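Local coordinates for protein DnaJ homolog subfamily C member 3 (Mus musculus, PDB 3IEG) that acts, in its full-length form, as an Hsp70 co-chaperone in the unfolded protein response, this TPR fragment containing the groove that binds misfolded proteins, at residues Arg74-His79 / Asp93-Val97; Cys279-Ser283 / Ala308-Arg312. All blocks are in the same frame, centred on the assembly; numbering follows the deposited sequence.

Interaction 1. Residues Arg74-His79 / Asp93-Val97; sequences RLQRGH and DFKKV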
loop_
_atom_site.group_PDB
_atom_site.type_symbol
_atom_site.label_atom_id
_atom_site.label_comp_id
_atom_site.label_asym_id
_atom_site.label_seq_id
_atom_site.Cartn_x
_atom_site.Cartn_y
_atom_site.Cartn_z
ATOM N N ARG A 74 22.390 4.955 -26.310
ATOM C CA ARG A 74 21.579 3.757 -26.427
ATOM C C ARG A 74 21.882 2.799 -25.280
ATOM O O ARG A 74 20.972 2.189 -24.724
ATOM C CB ARG A 74 21.769 3.086 -27.786
ATOM C CG ARG A 74 20.892 1.862 -27.971
ATOM C CD ARG A 74 20.998 1.232 -29.343
ATOM N NE ARG A 74 19.949 1.722 -30.233
ATOM C CZ ARG A 74 20.204 2.316 -31.384
ATOM N NH1 ARG A 74 21.456 2.466 -31.771
ATOM N NH2 ARG A 74 19.227 2.754 -32.149
ATOM N N LEU A 75 23.148 2.687 -24.901
ATOM C CA LEU A 75 23.475 1.856 -23.759
ATOM C C LEU A 75 22.705 2.329 -22.524
ATOM O O LEU A 75 22.116 1.516 -21.809
ATOM C CB LEU A 75 24.975 1.827 -23.500
ATOM C CG LEU A 75 25.413 1.035 -22.257
ATOM C CD1 LEU A 75 25.062 -0.436 -22.365
ATOM C CD2 LEU A 75 26.900 1.202 -22.003
ATOM N N GLN A 76 22.683 3.645 -22.300
ATOM C CA GLN A 76 21.984 4.221 -21.148
ATOM C C GLN A 76 20.480 3.937 -21.167
ATOM O O GLN A 76 19.899 3.574 -20.145
ATOM C CB GLN A 76 22.261 5.733 -21.013
ATOM C CG GLN A 76 23.708 6.118 -20.642
ATOM C CD GLN A 76 24.256 5.338 -19.455
ATOM O OE1 GLN A 76 23.552 5.079 -18.483
ATOM N NE2 GLN A 76 25.519 4.961 -19.532
ATOM N N ARG A 77 19.853 4.088 -22.330
ATOM C CA ARG A 77 18.425 3.786 -22.459
ATOM C C ARG A 77 18.128 2.321 -22.166
ATOM O O ARG A 77 17.139 2.007 -21.501
ATOM C CB ARG A 77 17.884 4.171 -23.834
ATOM C CG ARG A 77 16.382 4.016 -23.912
ATOM C CD ARG A 77 15.803 4.534 -25.201
ATOM N NE ARG A 77 16.165 3.672 -26.309
ATOM C CZ ARG A 77 15.786 3.890 -27.553
ATOM N NH1 ARG A 77 15.027 4.938 -27.831
ATOM N NH2 ARG A 77 16.166 3.064 -28.508
ATOM N N GLY A 78 18.988 1.437 -22.659
ATOM C CA GLY A 78 18.917 0.016 -22.348
ATOM C C GLY A 78 18.871 -0.262 -20.858
ATOM O O GLY A 78 18.086 -1.088 -20.401
ATOM N N HIS A 79 19.705 0.424 -20.091
ATOM C CA HIS A 79 19.666 0.294 -18.636
ATOM C C HIS A 79 18.292 0.652 -18.056
ATOM O O HIS A 79 17.765 -0.081 -17.214
ATOM C CB HIS A 79 20.755 1.142 -17.962
ATOM C CG HIS A 79 22.150 0.708 -18.282
ATOM N ND1 HIS A 79 22.531 -0.616 -18.308
ATOM C CD2 HIS A 79 23.255 1.424 -18.592
ATOM C CE1 HIS A 79 23.809 -0.699 -18.629
ATOM N NE2 HIS A 79 24.274 0.526 -18.801
ATOM N N ASP A 93 17.904 -2.800 -27.578
ATOM C CA ASP A 93 18.894 -1.733 -27.404
ATOM C C ASP A 93 20.305 -2.251 -27.140
ATOM O O ASP A 93 21.247 -1.827 -27.809
ATOM C CB ASP A 93 18.472 -0.735 -26.323
ATOM C CG ASP A 93 17.789 0.487 -26.896
ATOM O OD1 ASP A 93 17.675 0.581 -28.128
ATOM O OD2 ASP A 93 17.370 1.369 -26.124
ATOM N N PHE A 94 20.449 -3.169 -26.190
ATOM C CA PHE A 94 21.743 -3.768 -25.911
ATOM C C PHE A 94 22.311 -4.468 -27.138
ATOM O O PHE A 94 23.486 -4.313 -27.451
ATOM C CB PHE A 94 21.649 -4.769 -24.772
ATOM C CG PHE A 94 21.267 -4.170 -23.450
ATOM C CD1 PHE A 94 22.030 -3.150 -22.880
ATOM C CD2 PHE A 94 20.163 -4.658 -22.752
ATOM C CE1 PHE A 94 21.675 -2.605 -21.665
ATOM C CE2 PHE A 94 19.813 -4.127 -21.516
ATOM C CZ PHE A 94 20.569 -3.104 -20.972
ATOM N N LYS A 95 21.483 -5.242 -27.833
ATOM C CA LYS A 95 21.927 -5.925 -29.040
ATOM C C LYS A 95 22.434 -4.943 -30.110
ATOM O O LYS A 95 23.463 -5.186 -30.735
ATOM C CB LYS A 95 20.820 -6.836 -29.598
ATOM C CG LYS A 95 20.787 -8.232 -28.985
ATOM C CD LYS A 95 19.500 -9.004 -29.314
ATOM C CE LYS A 95 19.525 -10.396 -28.640
ATOM N NZ LYS A 95 18.179 -10.930 -28.197
ATOM N N LYS A 96 21.718 -3.841 -30.319
ATOM C CA LYS A 96 22.138 -2.846 -31.310
ATOM C C LYS A 96 23.431 -2.103 -30.916
ATOM O O LYS A 96 24.203 -1.677 -31.786
ATOM C CB LYS A 96 21.014 -1.855 -31.592
ATOM C CG LYS A 96 19.852 -2.434 -32.402
ATOM C CD LYS A 96 18.815 -1.357 -32.719
ATOM C CE LYS A 96 17.650 -1.902 -33.541
ATOM N NZ LYS A 96 16.502 -0.935 -33.618
ATOM N N VAL A 97 23.647 -1.952 -29.607
ATOM C CA VAL A 97 24.880 -1.416 -29.056
ATOM C C VAL A 97 26.064 -2.287 -29.497
ATOM O O VAL A 97 27.088 -1.763 -29.960
ATOM C CB VAL A 97 24.804 -1.324 -27.500
ATOM C CG1 VAL A 97 26.190 -1.315 -26.867
ATOM C CG2 VAL A 97 23.985 -0.110 -27.054
#

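Interaction 2. Residues Cys279-Ser283 / Ala308-Arg312; sequences CHCFS and ALKDR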
loop_
_atom_site.group_PDB
_atom_site.type_symbol
_atom_site.label_atom_id
_atom_site.label_comp_id
_atom_site.label_asym_id
_atom_site.label_seq_id
_atom_site.Cartn_x
_atom_site.Cartn_y
_atom_site.Cartn_z
ATOM N N CYS A 279 -22.084 -4.861 22.799
ATOM C CA CYS A 279 -21.709 -5.450 24.078
ATOM C C CYS A 279 -21.298 -4.370 25.082
ATOM O O CYS A 279 -21.705 -4.404 26.244
ATOM C CB CYS A 279 -20.602 -6.480 23.858
ATOM S SG CYS A 279 -19.515 -6.767 25.254
ATOM N N HIS A 280 -20.518 -3.398 24.609
ATOM C CA HIS A 280 -20.115 -2.239 25.403
ATOM C C HIS A 280 -21.322 -1.397 25.806
ATOM O O HIS A 280 -21.439 -1.006 26.960
ATOM C CB HIS A 280 -19.099 -1.396 24.625
ATOM C CG HIS A 280 -18.507 -0.269 25.415
ATOM N ND1 HIS A 280 -17.644 -0.470 26.471
ATOM C CD2 HIS A 280 -18.640 1.075 25.291
ATOM C CE1 HIS A 280 -17.275 0.698 26.967
ATOM N NE2 HIS A 280 -17.866 1.652 26.269
ATOM N N CYS A 281 -22.219 -1.136 24.858
ATOM C CA CYS A 281 -23.417 -0.335 25.118
ATOM C C CYS A 281 -24.295 -0.875 26.232
ATOM O O CYS A 281 -24.589 -0.161 27.182
ATOM C CB CYS A 281 -24.242 -0.151 23.855
ATOM S SG CYS A 281 -23.608 1.170 22.861
ATOM N N PHE A 282 -24.693 -2.136 26.125
ATOM C CA PHE A 282 -25.507 -2.755 27.166
ATOM C C PHE A 282 -24.810 -2.759 28.538
ATOM O O PHE A 282 -25.424 -2.427 29.543
ATOM C CB PHE A 282 -25.980 -4.148 26.738
ATOM C CG PHE A 282 -27.154 -4.124 25.780
ATOM C CD1 PHE A 282 -28.413 -3.668 26.200
ATOM C CD2 PHE A 282 -27.016 -4.569 24.473
ATOM C CE1 PHE A 282 -29.517 -3.652 25.314
ATOM C CE2 PHE A 282 -28.112 -4.560 23.582
ATOM C CZ PHE A 282 -29.358 -4.099 24.002
ATOM N N SER A 283 -23.523 -3.089 28.565
ATOM C CA SER A 283 -22.740 -3.049 29.801
ATOM C C SER A 283 -22.802 -1.689 30.502
ATOM O O SER A 283 -23.157 -1.608 31.672
ATOM C CB SER A 283 -21.286 -3.445 29.524
ATOM O OG SER A 283 -20.539 -3.558 30.728
ATOM N N ALA A 308 -14.484 -6.978 25.412
ATOM C CA ALA A 308 -15.635 -7.849 25.668
ATOM C C ALA A 308 -15.525 -8.521 27.032
ATOM O O ALA A 308 -16.527 -8.669 27.738
ATOM C CB ALA A 308 -15.778 -8.900 24.557
ATOM N N LEU A 309 -14.309 -8.922 27.395
ATOM C CA LEU A 309 -14.056 -9.503 28.707
ATOM C C LEU A 309 -14.354 -8.510 29.827
ATOM O O LEU A 309 -15.077 -8.836 30.772
ATOM C CB LEU A 309 -12.623 -10.024 28.807
ATOM C CG LEU A 309 -12.383 -11.311 28.013
ATOM C CD1 LEU A 309 -10.897 -11.598 27.861
ATOM C CD2 LEU A 309 -13.121 -12.495 28.646
ATOM N N LYS A 310 -13.808 -7.301 29.705
ATOM C CA LYS A 310 -14.001 -6.247 30.701
ATOM C C LYS A 310 -15.469 -5.873 30.835
ATOM O O LYS A 310 -15.972 -5.695 31.949
ATOM C CB LYS A 310 -13.191 -4.995 30.338
ATOM C CG LYS A 310 -11.682 -5.092 30.603
ATOM C CD LYS A 310 -10.873 -4.069 29.788
ATOM C CE LYS A 310 -11.202 -2.631 30.178
ATOM N NZ LYS A 310 -10.445 -1.675 29.331
ATOM N N ASP A 311 -16.151 -5.759 29.697
ATOM C CA ASP A 311 -17.547 -5.345 29.693
ATOM C C ASP A 311 -18.468 -6.438 30.237
ATOM O O ASP A 311 -19.415 -6.132 30.980
ATOM C CB ASP A 311 -17.980 -4.842 28.311
ATOM C CG ASP A 311 -17.362 -3.499 27.964
ATOM O OD1 ASP A 311 -16.968 -2.775 28.888
ATOM O OD2 ASP A 311 -17.260 -3.159 26.773
ATOM N N ARG A 312 -18.182 -7.696 29.892
ATOM C CA ARG A 312 -18.908 -8.817 30.496
ATOM C C ARG A 312 -18.642 -8.877 32.001
ATOM O O ARG A 312 -19.574 -9.050 32.789
ATOM C CB ARG A 312 -18.589 -10.161 29.839
ATOM C CG ARG A 312 -19.555 -11.252 30.288
ATOM C CD ARG A 312 -19.493 -12.492 29.444
ATOM N NE ARG A 312 -18.271 -13.234 29.715
ATOM C CZ ARG A 312 -17.953 -14.401 29.165
ATOM N NH1 ARG A 312 -18.767 -14.984 28.289
ATOM N NH2 ARG A 312 -16.806 -14.976 29.493
#

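Interaction 1. Residues Arg74-His79 / Asp93-Val97
Phe-94 swings its ring over Gly-78, whose CA lies 4.2 Å from the ring centroid in a CH-pi contact, while Phe-94 CZ sits 3.2 Å from Gly-78 O. A CB at Gly-78 would clash with Phe-94 CE1, so the missing side chain lets the antiparallel segments 74-79 and 93-97, on the two helices of TPR 3, approach to 8.7 Å between their axes, at 156°. Leu-75 CD1 meets the ring edge, 4.1 Å from Phe-94 CE1, and Leu-75 CB packs 4.2 Å from Val-97 CG2. Arg-77 grips Asp-93 with NE 2.6 Å from OD2 and NH2 2.9 Å from OD1, whereas the bond from Arg-74 NE to Asp-93 OD1 is weak at 3.3 Å; Arg-74 NH1 also donates a hydrogen bond to Met-68 O. Leu-114 of helix 104-132 touches Phe-94. Gly-78 and Phe-94 fill the small and aromatic TPR consensus places (8 and 24) on helices A and B; two arginines balance the buried carboxylate of Asp-93 beside this apolar packing, on the side facing helix 53-66.

Interaction 2. Residues Cys279-Ser283 / Ala308-Arg312
This is a buried, largely polar contact between the first helices of two successive repeats, helix 268-284 of TPR 8 and helix 306-318 of TPR 9. The short segments run nearly parallel, at 21° with axes 9.2 Å apart, and bury 228 Å² between them. Asp-311 is the focus, its CA-to-CB bond directed at the facing helix. His-280 ND1 donates a hydrogen bond to Asp-311 OD2 at 2.7 Å, the carboxylate oxygen lying at the edge of the imidazole near its plane. One turn further along the same helix, Ser-283 OG donates to the backbone oxygen Asp-311 O at 2.8 Å, so that the side chain and the main chain of one residue are both engaged. At the start of both segments Cys-279 SG packs 4.4 Å from Ala-308 CB, and the same sulfur also touches Asp-311 CB, a turn further on, at 3.9 Å. That sulfur is tied by a disulfide to Cys-295 on helix 288-301, which links the two helices of TPR 8 covalently beside the junction with TPR 9. On another side of helix 306-318, Leu-309 packs against helix 322-333 of its own repeat. Near-parallel packing of equivalent helices from consecutive repeats, with the second helix of the earlier repeat between them in sequence, is characteristic of the TPR superhelix.

Overall arrangement
Both contacts are buried helix pairs of the all-helical TPR array, but they join different levels of it. Interaction 1 holds together the two antiparallel helices within one repeat, whereas interaction 2 joins near-parallel first helices of neighbouring repeats. The former buries about twice the area and combines aromatic and aliphatic packing with an arginine–aspartate network; the latter relies on one serine-to-backbone hydrogen bond and a histidine–carboxylate hydrogen bond, next to a disulfide. Each centres on an aspartate. They share no helix: their centres lie 67 Å apart, on opposite sides of the chain's centre, with nearest atoms about 54 Å apart, as expected of an elongated repeat protein.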